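Local coordinates for dihydroneopterin triphosphate diphosphatase (Escherichia coli, PDB 2O5W), which probably hydrolyses dihydroneopterin triphosphate to dihydroneopterin monophosphate and pyrophosphate for folate biosynthesis, using magnesium, and can also cleave nucleoside triphosphates such as dATP, at residues K58-I63 with T116-Y121; V24-R29 with W36-G41; A18-R23 with P108-I113. All coordinates share one frame; numbering follows the deposited sequence.

Contact 1 of 3, residues K58-I63 with T116-Y121; sequences KEEVTI and TEHLAY. With NA (sodium ion), chain H.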
loop_
_atom_site.group_PDB
_atom_site.type_symbol
_atom_site.label_atom_id
_atom_site.label_comp_id
_atom_site.label_asym_id
_atom_site.label_seq_id
_atom_site.Cartn_x
_atom_site.Cartn_y
_atom_site.Cartn_z
ATOM N N LYS A 58 7.469 3.854 6.517
ATOM C CA LYS A 58 7.883 4.775 7.575
ATOM C C LYS A 58 6.954 5.992 7.666
ATOM O O LYS A 58 6.523 6.367 8.762
ATOM C CB LYS A 58 9.343 5.210 7.383
ATOM C CG LYS A 58 9.813 6.282 8.362
ATOM C CD LYS A 58 11.333 6.408 8.408
ATOM C CE LYS A 58 11.783 7.128 9.683
ATOM N NZ LYS A 58 13.162 6.714 10.071
ATOM N N GLU A 59 6.642 6.594 6.520
ATOM C CA GLU A 59 5.765 7.766 6.473
ATOM C C GLU A 59 4.330 7.433 6.843
ATOM O O GLU A 59 3.760 8.057 7.724
ATOM C CB GLU A 59 5.756 8.393 5.084
ATOM C CG GLU A 59 7.028 9.110 4.672
ATOM C CD GLU A 59 6.964 9.574 3.231
ATOM O OE1 GLU A 59 5.861 9.514 2.639
ATOM O OE2 GLU A 59 8.011 9.991 2.694
ATOM N N GLU A 60 3.745 6.456 6.158
ATOM C CA GLU A 60 2.314 6.194 6.264
ATOM C C GLU A 60 1.890 5.558 7.580
ATOM O O GLU A 60 0.814 5.868 8.094
ATOM C CB GLU A 60 1.836 5.327 5.101
ATOM C CG GLU A 60 1.544 6.089 3.823
ATOM C CD GLU A 60 0.702 5.281 2.844
ATOM O OE1 GLU A 60 0.507 4.071 3.074
ATOM O OE2 GLU A 60 0.227 5.853 1.840
ATOM N N VAL A 61 2.719 4.666 8.116
ATOM C CA VAL A 61 2.334 3.901 9.303
ATOM C C VAL A 61 3.383 3.886 10.417
ATOM O O VAL A 61 3.275 3.101 11.363
ATOM C CB VAL A 61 1.884 2.454 8.948
ATOM C CG1 VAL A 61 0.612 2.475 8.147
ATOM C CG2 VAL A 61 2.960 1.704 8.194
ATOM N N THR A 62 4.380 4.765 10.306
ATOM C CA THR A 62 5.459 4.902 11.310
ATOM C C THR A 62 6.034 3.561 11.797
ATOM O O THR A 62 5.814 3.150 12.939
ATOM C CB THR A 62 5.012 5.744 12.526
ATOM O OG1 THR A 62 4.142 6.793 12.091
ATOM C CG2 THR A 62 6.219 6.347 13.220
ATOM N N ILE A 63 6.750 2.879 10.909
ATOM C CA ILE A 63 7.418 1.625 11.227
ATOM C C ILE A 63 8.730 1.638 10.467
ATOM O O ILE A 63 8.744 1.706 9.244
ATOM C CB ILE A 63 6.587 0.380 10.811
ATOM C CG1 ILE A 63 5.299 0.263 11.637
ATOM C CG2 ILE A 63 7.418 -0.900 10.967
ATOM C CD1 ILE A 63 4.198 -0.557 10.965
ATOM N N THR A 116 -0.382 8.567 9.593
ATOM C CA THR A 116 -0.168 10.008 9.476
ATOM C C THR A 116 -0.978 10.627 8.349
ATOM O O THR A 116 -1.317 11.809 8.407
ATOM C CB THR A 116 1.313 10.340 9.224
ATOM O OG1 THR A 116 1.762 9.612 8.075
ATOM C CG2 THR A 116 2.170 9.985 10.440
ATOM N N GLU A 117 -1.279 9.828 7.327
ATOM C CA GLU A 117 -1.937 10.330 6.119
ATOM C C GLU A 117 -3.338 9.777 5.943
ATOM O O GLU A 117 -4.079 10.222 5.062
ATOM C CB GLU A 117 -1.103 9.985 4.886
ATOM C CG GLU A 117 0.111 10.871 4.689
ATOM C CD GLU A 117 1.318 10.092 4.207
ATOM O OE1 GLU A 117 1.141 9.120 3.426
ATOM O OE2 GLU A 117 2.448 10.447 4.623
ATOM N N HIS A 118 -3.695 8.807 6.774
ATOM C CA HIS A 118 -4.961 8.109 6.637
ATOM C C HIS A 118 -5.912 8.465 7.765
ATOM O O HIS A 118 -5.521 9.066 8.765
ATOM C CB HIS A 118 -4.737 6.592 6.572
ATOM C CG HIS A 118 -4.136 6.127 5.282
ATOM N ND1 HIS A 118 -2.794 6.250 4.998
ATOM C CD2 HIS A 118 -4.696 5.540 4.199
ATOM C CE1 HIS A 118 -2.553 5.764 3.794
ATOM N NE2 HIS A 118 -3.691 5.324 3.288
ATOM N N LEU A 119 -7.169 8.083 7.585
ATOM C CA LEU A 119 -8.220 8.417 8.523
ATOM C C LEU A 119 -8.265 7.419 9.668
ATOM O O LEU A 119 -8.502 7.801 10.812
ATOM C CB LEU A 119 -9.564 8.470 7.798
ATOM C CG LEU A 119 -10.058 9.793 7.201
ATOM C CD1 LEU A 119 -8.938 10.715 6.759
ATOM C CD2 LEU A 119 -11.030 9.537 6.050
ATOM N N ALA A 120 -8.026 6.144 9.358
ATOM C CA ALA A 120 -8.146 5.070 10.342
ATOM C C ALA A 120 -7.463 3.799 9.859
ATOM O O ALA A 120 -7.156 3.664 8.671
ATOM C CB ALA A 120 -9.621 4.788 10.647
ATOM N N TYR A 121 -7.229 2.878 10.792
ATOM C CA TYR A 121 -6.782 1.531 10.461
ATOM C C TYR A 121 -7.685 0.489 11.122
ATOM O O TYR A 121 -8.272 0.743 12.175
ATOM C CB TYR A 121 -5.319 1.324 10.859
ATOM C CG TYR A 121 -5.064 1.233 12.349
ATOM C CD1 TYR A 121 -4.872 2.382 13.116
ATOM C CD2 TYR A 121 -4.990 -0.006 12.989
ATOM C CE1 TYR A 121 -4.629 2.307 14.491
ATOM C CE2 TYR A 121 -4.746 -0.097 14.361
ATOM C CZ TYR A 121 -4.566 1.061 15.107
ATOM O OH TYR A 121 -4.319 0.972 16.465
HETATM NA NA NA H . 0.966 7.233 -0.079
HETATM O O HOH W 1 -1.340 6.904 7.094
#
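Glu60 and Glu117 meet at about a right angle, the loop residue laying its OE1 3.1 Å from CG of Glu60, against the stem of the helix residue and not its carboxylate. The two carboxylate planes are turned 70° apart. With CG beside its backbone N (chi1 -83°), the extended chain of Glu60 brings OE2 to the sodium ion, bound at 2.5 Å. That head group also faces the edge of His118: OE2 of Glu60 lies 3.4 Å from CE1 of His118, with carboxylate and ring nearly perpendicular. The ring is held on two flanks, since NE2 bonds Gln37 and ND1 lies 2.6 Å from a water that donates to Glu60 O and accepts from Glu117 N. Thr116 ties the loop to the backbone of Glu59 and Glu60, its OG1 donating to Glu59 O at 2.6 Å from a position tilted 34° out of the carbonyl plane; a weak bond runs from Thr116 N to Glu60 O. OE2 of Glu117 comes within 4.1 Å of OE1 of Glu59, a closeness of like charges that a samarium ion about 3 Å from the Glu117 side chain probably eases. Carboxylates gathered round cations on the catalytic helix are the hallmark of the Nudix box, which supplies Glu56 and Glu60; the loop adds Glu117 from outside it, all three being magnesium ligands by similarity.

Contact 2 of 3, residues V24-R29 with W36-G41; sequences VLMLQR and WQSVTG. With NA (sodium ion), chain H; PPV (pyrophosphate), chain I.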
loop_
_atom_site.group_PDB
_atom_site.type_symbol
_atom_site.label_atom_id
_atom_site.label_comp_id
_atom_site.label_asym_id
_atom_site.label_seq_id
_atom_site.Cartn_x
_atom_site.Cartn_y
_atom_site.Cartn_z
ATOM N N VAL A 24 -4.713 -8.516 8.382
ATOM C CA VAL A 24 -4.137 -7.593 7.403
ATOM C C VAL A 24 -4.447 -6.145 7.772
ATOM O O VAL A 24 -5.571 -5.829 8.165
ATOM C CB VAL A 24 -4.669 -7.912 5.976
ATOM C CG1 VAL A 24 -4.254 -6.845 4.951
ATOM C CG2 VAL A 24 -4.199 -9.280 5.535
ATOM N N LEU A 25 -3.443 -5.279 7.651
ATOM C CA LEU A 25 -3.613 -3.859 7.945
ATOM C C LEU A 25 -4.281 -3.177 6.774
ATOM O O LEU A 25 -3.768 -3.171 5.656
ATOM C CB LEU A 25 -2.274 -3.181 8.220
ATOM C CG LEU A 25 -2.103 -2.277 9.449
ATOM C CD1 LEU A 25 -1.152 -1.133 9.105
ATOM C CD2 LEU A 25 -3.413 -1.734 9.998
ATOM N N MET A 26 -5.448 -2.617 7.041
ATOM C CA MET A 26 -6.200 -1.906 6.040
ATOM C C MET A 26 -6.392 -0.485 6.525
ATOM O O MET A 26 -7.003 -0.249 7.569
ATOM C CB MET A 26 -7.528 -2.608 5.769
ATOM C CG MET A 26 -7.356 -3.930 5.038
ATOM S SD MET A 26 -6.657 -3.758 3.366
ATOM C CE MET A 26 -8.154 -3.846 2.390
ATOM N N LEU A 27 -5.824 0.452 5.775
ATOM C CA LEU A 27 -5.850 1.856 6.132
ATOM C C LEU A 27 -6.928 2.538 5.313
ATOM O O LEU A 27 -7.296 2.053 4.247
ATOM C CB LEU A 27 -4.480 2.482 5.858
ATOM C CG LEU A 27 -3.298 1.846 6.593
ATOM C CD1 LEU A 27 -2.044 1.944 5.765
ATOM C CD2 LEU A 27 -3.100 2.483 7.947
ATOM N N GLN A 28 -7.433 3.664 5.794
ATOM C CA GLN A 28 -8.542 4.329 5.133
ATOM C C GLN A 28 -8.101 5.663 4.559
ATOM O O GLN A 28 -7.543 6.501 5.265
ATOM C CB GLN A 28 -9.685 4.524 6.119
ATOM C CG GLN A 28 -10.992 4.982 5.510
ATOM C CD GLN A 28 -11.922 5.580 6.547
ATOM O OE1 GLN A 28 -11.505 5.892 7.663
ATOM N NE2 GLN A 28 -13.183 5.749 6.187
ATOM N N ARG A 29 -8.372 5.863 3.279
ATOM C CA ARG A 29 -7.857 7.018 2.565
ATOM C C ARG A 29 -8.610 8.302 2.901
ATOM O O ARG A 29 -9.828 8.286 3.105
ATOM C CB ARG A 29 -7.908 6.762 1.064
ATOM C CG ARG A 29 -6.958 5.683 0.600
ATOM C CD ARG A 29 -7.102 5.424 -0.896
ATOM N NE ARG A 29 -6.832 6.605 -1.722
ATOM C CZ ARG A 29 -5.617 7.077 -1.991
ATOM N NH1 ARG A 29 -4.540 6.493 -1.491
ATOM N NH2 ARG A 29 -5.476 8.148 -2.755
ATOM N N TRP A 36 -10.443 1.495 1.265
ATOM C CA TRP A 36 -9.538 0.924 2.252
ATOM C C TRP A 36 -8.459 0.136 1.518
ATOM O O TRP A 36 -8.774 -0.592 0.582
ATOM C CB TRP A 36 -10.297 -0.006 3.197
ATOM C CG TRP A 36 -11.201 0.695 4.134
ATOM C CD1 TRP A 36 -12.432 1.185 3.858
ATOM C CD2 TRP A 36 -10.945 0.992 5.512
ATOM N NE1 TRP A 36 -12.964 1.783 4.972
ATOM C CE2 TRP A 36 -12.072 1.673 6.007
ATOM C CE3 TRP A 36 -9.866 0.750 6.378
ATOM C CZ2 TRP A 36 -12.165 2.114 7.336
ATOM C CZ3 TRP A 36 -9.956 1.190 7.704
ATOM C CH2 TRP A 36 -11.098 1.863 8.166
ATOM N N GLN A 37 -7.208 0.269 1.966
ATOM C CA GLN A 37 -6.037 -0.226 1.239
ATOM C C GLN A 37 -4.861 -0.539 2.153
ATOM O O GLN A 37 -4.845 -0.166 3.328
ATOM C CB GLN A 37 -5.566 0.824 0.226
ATOM C CG GLN A 37 -5.084 2.138 0.871
ATOM C CD GLN A 37 -4.244 3.043 -0.046
ATOM O OE1 GLN A 37 -3.596 3.980 0.434
ATOM N NE2 GLN A 37 -4.257 2.774 -1.353
ATOM N N SER A 38 -3.864 -1.207 1.588
ATOM C CA SER A 38 -2.571 -1.373 2.223
ATOM C C SER A 38 -1.752 -0.114 1.908
ATOM O O SER A 38 -2.285 0.843 1.336
ATOM C CB SER A 38 -1.873 -2.607 1.657
ATOM O OG SER A 38 -2.731 -3.728 1.602
ATOM N N VAL A 39 -0.464 -0.123 2.258
ATOM C CA VAL A 39 0.424 1.013 2.005
ATOM C C VAL A 39 0.792 1.121 0.527
ATOM O O VAL A 39 1.360 0.189 -0.050
ATOM C CB VAL A 39 1.721 0.926 2.865
ATOM C CG1 VAL A 39 2.823 1.839 2.322
ATOM C CG2 VAL A 39 1.424 1.241 4.337
ATOM N N THR A 40 0.463 2.264 -0.076
ATOM C CA THR A 40 0.872 2.581 -1.448
ATOM C C THR A 40 1.614 3.909 -1.521
ATOM O O THR A 40 1.544 4.723 -0.609
ATOM C CB THR A 40 -0.332 2.671 -2.418
ATOM O OG1 THR A 40 -1.189 3.736 -2.014
ATOM C CG2 THR A 40 -1.123 1.388 -2.438
ATOM N N GLY A 41 2.306 4.134 -2.628
ATOM C CA GLY A 41 2.994 5.393 -2.863
ATOM C C GLY A 41 3.777 5.350 -4.155
ATOM O O GLY A 41 4.204 4.290 -4.598
HETATM NA NA NA H . 0.966 7.233 -0.079
HETATM O O11 PPV I . 0.524 10.070 -1.185
HETATM P P1 PPV I . 1.089 9.194 -2.323
HETATM O O21 PPV I . 0.679 9.791 -3.653
HETATM O O31 PPV I . 2.615 9.164 -2.244
HETATM O OPP PPV I . 0.497 7.690 -2.221
HETATM P P2 PPV I . -1.030 7.375 -2.651
HETATM O O12 PPV I . -1.862 8.620 -2.441
HETATM O O22 PPV I . -1.608 6.260 -1.763
HETATM O O32 PPV I . -1.075 6.939 -4.098
#
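Arg29 and Gln37 meet beside the pyrophosphate, and the arginine shares one phosphate oxygen with Thr40. NH1 of Arg29 donates to O22 of the pyrophosphate at 3.0 Å, near the guanidinium plane, while OG1 of Thr40 donates to the same O22 at 2.6 Å. The backbone O of Thr40 binds the sodium ion at 2.6 Å, together with OPP of the pyrophosphate and Glu60 OE2. Arg29 and Thr40 are substrate-binding residues by similarity, in keeping with this grip.

Gln37 forms the next shell. Its CG sits between the backbone N and the carbonyl carbon (chi1 63°), and the extended chain beyond carries the amide between the two phosphate ligands: OE1 accepts a weak bond from Arg29 NH1, and NE2 gives a weak one to Thr40 OG1. OE1 also accepts from His118 NE2, which helps to fix the amide. The guanidinium and amide planes stand 72° apart. A salt bridge from NH2 to Asp31 further fixes the arginine.

Farther out, the strands set the register. Leu27 and Gln37 form an antiparallel hydrogen-bonded pair, with Leu27 N to Gln37 O at 2.7 Å and Gln37 N to Leu27 O at 2.9 Å. In the adjoining non-hydrogen-bonded pair Gln28 lies over a face of Trp36, its CB 3.5 Å from the centroid of the six-membered ring in a CH-pi contact; its amide is nearly parallel to the indole, and NE2 bonds Pro33 O.

The hairpin lies within the mixed sheet, strand 23-28 running between 36-42 and 121-125. Leu27 and Val39 pack against helix 49-61, whereas Met26 and Trp36 touch helix 126-132.

Contact 3 of 3, residues A18-R23 with P108-I113; sequences AQDTKR and PHERQI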
loop_
_atom_site.group_PDB
_atom_site.type_symbol
_atom_site.label_atom_id
_atom_site.label_comp_id
_atom_site.label_asym_id
_atom_site.label_seq_id
_atom_site.Cartn_x
_atom_site.Cartn_y
_atom_site.Cartn_z
ATOM N N ALA A 18 0.020 -9.348 10.138
ATOM C CA ALA A 18 0.625 -9.842 11.368
ATOM C C ALA A 18 0.867 -11.341 11.271
ATOM O O ALA A 18 -0.024 -12.104 10.911
ATOM C CB ALA A 18 -0.244 -9.512 12.558
ATOM N N GLN A 19 2.090 -11.747 11.585
ATOM C CA GLN A 19 2.480 -13.150 11.576
ATOM C C GLN A 19 1.644 -14.019 12.529
ATOM O O GLN A 19 1.243 -15.126 12.171
ATOM C CB GLN A 19 3.974 -13.277 11.895
ATOM C CG GLN A 19 4.548 -14.667 11.719
ATOM C CD GLN A 19 4.166 -15.316 10.387
ATOM O OE1 GLN A 19 3.842 -16.505 10.343
ATOM N NE2 GLN A 19 4.213 -14.542 9.297
ATOM N N ASP A 20 1.382 -13.516 13.733
ATOM C CA ASP A 20 0.683 -14.315 14.727
ATOM C C ASP A 20 -0.791 -14.551 14.401
ATOM O O ASP A 20 -1.267 -15.683 14.513
ATOM C CB ASP A 20 0.870 -13.757 16.146
ATOM C CG ASP A 20 0.398 -12.328 16.295
ATOM O OD1 ASP A 20 -0.137 -11.751 15.325
ATOM O OD2 ASP A 20 0.569 -11.771 17.401
ATOM N N THR A 21 -1.498 -13.503 13.972
ATOM C CA THR A 21 -2.947 -13.583 13.746
ATOM C C THR A 21 -3.328 -13.798 12.288
ATOM O O THR A 21 -4.455 -14.211 11.995
ATOM C CB THR A 21 -3.662 -12.309 14.197
ATOM O OG1 THR A 21 -3.116 -11.194 13.489
ATOM C CG2 THR A 21 -3.506 -12.093 15.698
ATOM N N LYS A 22 -2.393 -13.493 11.387
ATOM C CA LYS A 22 -2.635 -13.498 9.934
ATOM C C LYS A 22 -3.682 -12.454 9.499
ATOM O O LYS A 22 -4.327 -12.591 8.449
ATOM C CB LYS A 22 -2.999 -14.905 9.434
ATOM C CG LYS A 22 -2.049 -16.014 9.896
ATOM C CD LYS A 22 -0.681 -15.962 9.234
ATOM C CE LYS A 22 0.182 -17.076 9.808
ATOM N NZ LYS A 22 1.496 -17.197 9.123
ATOM N N ARG A 23 -3.832 -11.412 10.316
ATOM C CA ARG A 23 -4.713 -10.300 10.014
ATOM C C ARG A 23 -3.974 -9.261 9.200
ATOM O O ARG A 23 -2.768 -9.144 9.310
ATOM C CB ARG A 23 -5.260 -9.682 11.293
ATOM C CG ARG A 23 -6.430 -10.452 11.876
ATOM C CD ARG A 23 -7.184 -9.602 12.884
ATOM N NE ARG A 23 -8.044 -10.415 13.737
ATOM C CZ ARG A 23 -7.747 -10.801 14.975
ATOM N NH1 ARG A 23 -6.601 -10.448 15.550
ATOM N NH2 ARG A 23 -8.615 -11.538 15.652
ATOM N N PRO A 108 5.681 -9.308 13.427
ATOM C CA PRO A 108 5.568 -10.416 14.390
ATOM C C PRO A 108 4.224 -10.466 15.141
ATOM O O PRO A 108 3.664 -11.551 15.318
ATOM C CB PRO A 108 6.744 -10.184 15.349
ATOM C CG PRO A 108 7.134 -8.766 15.157
ATOM C CD PRO A 108 6.813 -8.417 13.744
ATOM N N HIS A 109 3.717 -9.314 15.569
ATOM C CA HIS A 109 2.389 -9.239 16.193
ATOM C C HIS A 109 1.599 -8.059 15.648
ATOM O O HIS A 109 2.168 -7.146 15.046
ATOM C CB HIS A 109 2.487 -9.091 17.721
ATOM C CG HIS A 109 3.406 -10.074 18.376
ATOM N ND1 HIS A 109 3.059 -11.393 18.582
ATOM C CD2 HIS A 109 4.655 -9.928 18.879
ATOM C CE1 HIS A 109 4.058 -12.018 19.184
ATOM N NE2 HIS A 109 5.037 -11.150 19.376
ATOM N N GLU A 110 0.288 -8.075 15.871
ATOM C CA GLU A 110 -0.542 -6.899 15.636
ATOM C C GLU A 110 -0.102 -5.820 16.603
ATOM O O GLU A 110 0.325 -6.118 17.723
ATOM C CB GLU A 110 -2.005 -7.202 15.911
ATOM C CG GLU A 110 -2.540 -8.409 15.200
ATOM C CD GLU A 110 -4.024 -8.334 14.989
ATOM O OE1 GLU A 110 -4.617 -7.259 15.199
ATOM O OE2 GLU A 110 -4.606 -9.352 14.604
ATOM N N ARG A 111 -0.209 -4.569 16.178
ATOM C CA ARG A 111 0.173 -3.463 17.041
ATOM C C ARG A 111 -0.739 -2.261 16.816
ATOM O O ARG A 111 -1.547 -2.252 15.886
ATOM C CB ARG A 111 1.659 -3.097 16.837
ATOM C CG ARG A 111 1.953 -2.267 15.597
ATOM C CD ARG A 111 3.393 -1.797 15.563
ATOM N NE ARG A 111 4.309 -2.834 15.088
ATOM C CZ ARG A 111 5.620 -2.666 14.913
ATOM N NH1 ARG A 111 6.193 -1.501 15.185
ATOM N NH2 ARG A 111 6.361 -3.673 14.469
ATOM N N GLN A 112 -0.621 -1.266 17.692
ATOM C CA GLN A 112 -1.244 0.030 17.479
ATOM C C GLN A 112 -0.462 0.764 16.390
ATOM O O GLN A 112 0.768 0.728 16.371
ATOM C CB GLN A 112 -1.272 0.828 18.788
ATOM C CG GLN A 112 0.091 0.927 19.502
ATOM C CD GLN A 112 -0.024 0.888 21.025
ATOM O OE1 GLN A 112 -1.083 0.567 21.576
ATOM N NE2 GLN A 112 1.074 1.210 21.712
ATOM N N ILE A 113 -1.174 1.410 15.473
ATOM C CA ILE A 113 -0.534 2.075 14.337
ATOM C C ILE A 113 -0.661 3.597 14.430
ATOM O O ILE A 113 -1.747 4.125 14.661
ATOM C CB ILE A 113 -1.114 1.574 12.977
ATOM C CG1 ILE A 113 -0.970 0.052 12.836
ATOM C CG2 ILE A 113 -0.466 2.289 11.794
ATOM C CD1 ILE A 113 0.437 -0.440 12.515
#
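Glu110 reaches across to Thr21 and Arg23 with a single oxygen, OE2, which both partners share. Its CG is anti to the carbonyl carbon, beside the backbone N (chi1 -52°), and the chain runs on extended, resting CG 3.7 Å from Ala18 CB before the carboxylate arrives. Thr21 OG1 donates to Glu110 OE2 at 2.6 Å, on the anti side and close to the carboxylate plane. Arg23, itself stretched out from CG to NE, brings NH1 to Glu110 OE2 in a salt bridge, whose 2.5 Å is shorter than can be trusted at this resolution. NH1 meets OE2 alone, OE1 lying 3.8 Å from it, so the pairing is not two-pronged; planes 80° apart agree. Thr21 OG1 also accepts from Arg23 N, an ST turn that ties the hydroxyl to its own loop.

Asp20 forms a second link. With CG between the backbone N and the carbonyl carbon (chi1 58°), its carboxylate meets His109, whose ND1 donates to Asp20 OD2 at 2.8 Å; the oxygen lies in the imidazole plane but is met from above the carboxylate plane. A weak bond joins Asp20 N to Pro108 O.

Replacing Glu110 by alanine would probably leave the Arg23 guanidinium without its anionic mate and the Thr21 hydroxyl without its acceptor. Surface loops following strands 10-18 and 97-107 are thus joined by charge and polar bonds more than by apolar burial, and the aspartate may favour a protonated His109.

Contacts 1 and 2 meet at the sodium and pyrophosphate, their centres about 9 Å apart, consistent with the metal and substrate site assigned by similarity. Glu60 OE2 and Thr40 O, 3.0 Å from each other, bind the same sodium ion, and the loop of contact 1 runs on as a neighbour of the hairpin: Leu119 N to Gln28 O at 2.8 Å and Ala120 O to Gln28 N at 2.9 Å are probable hydrogen bonds. Contact 3 stands apart, its centre about 16 Å from that of contact 1 and about 15 Å from that of contact 2. Ile113, further along the 108-113 segment, touches both other contacts, its CG2 3.7 Å from Val61 CB and its CD1 3.8 Å from Leu25 CD1. In sequence, contact 2 nests within the loop that contact 3 closes.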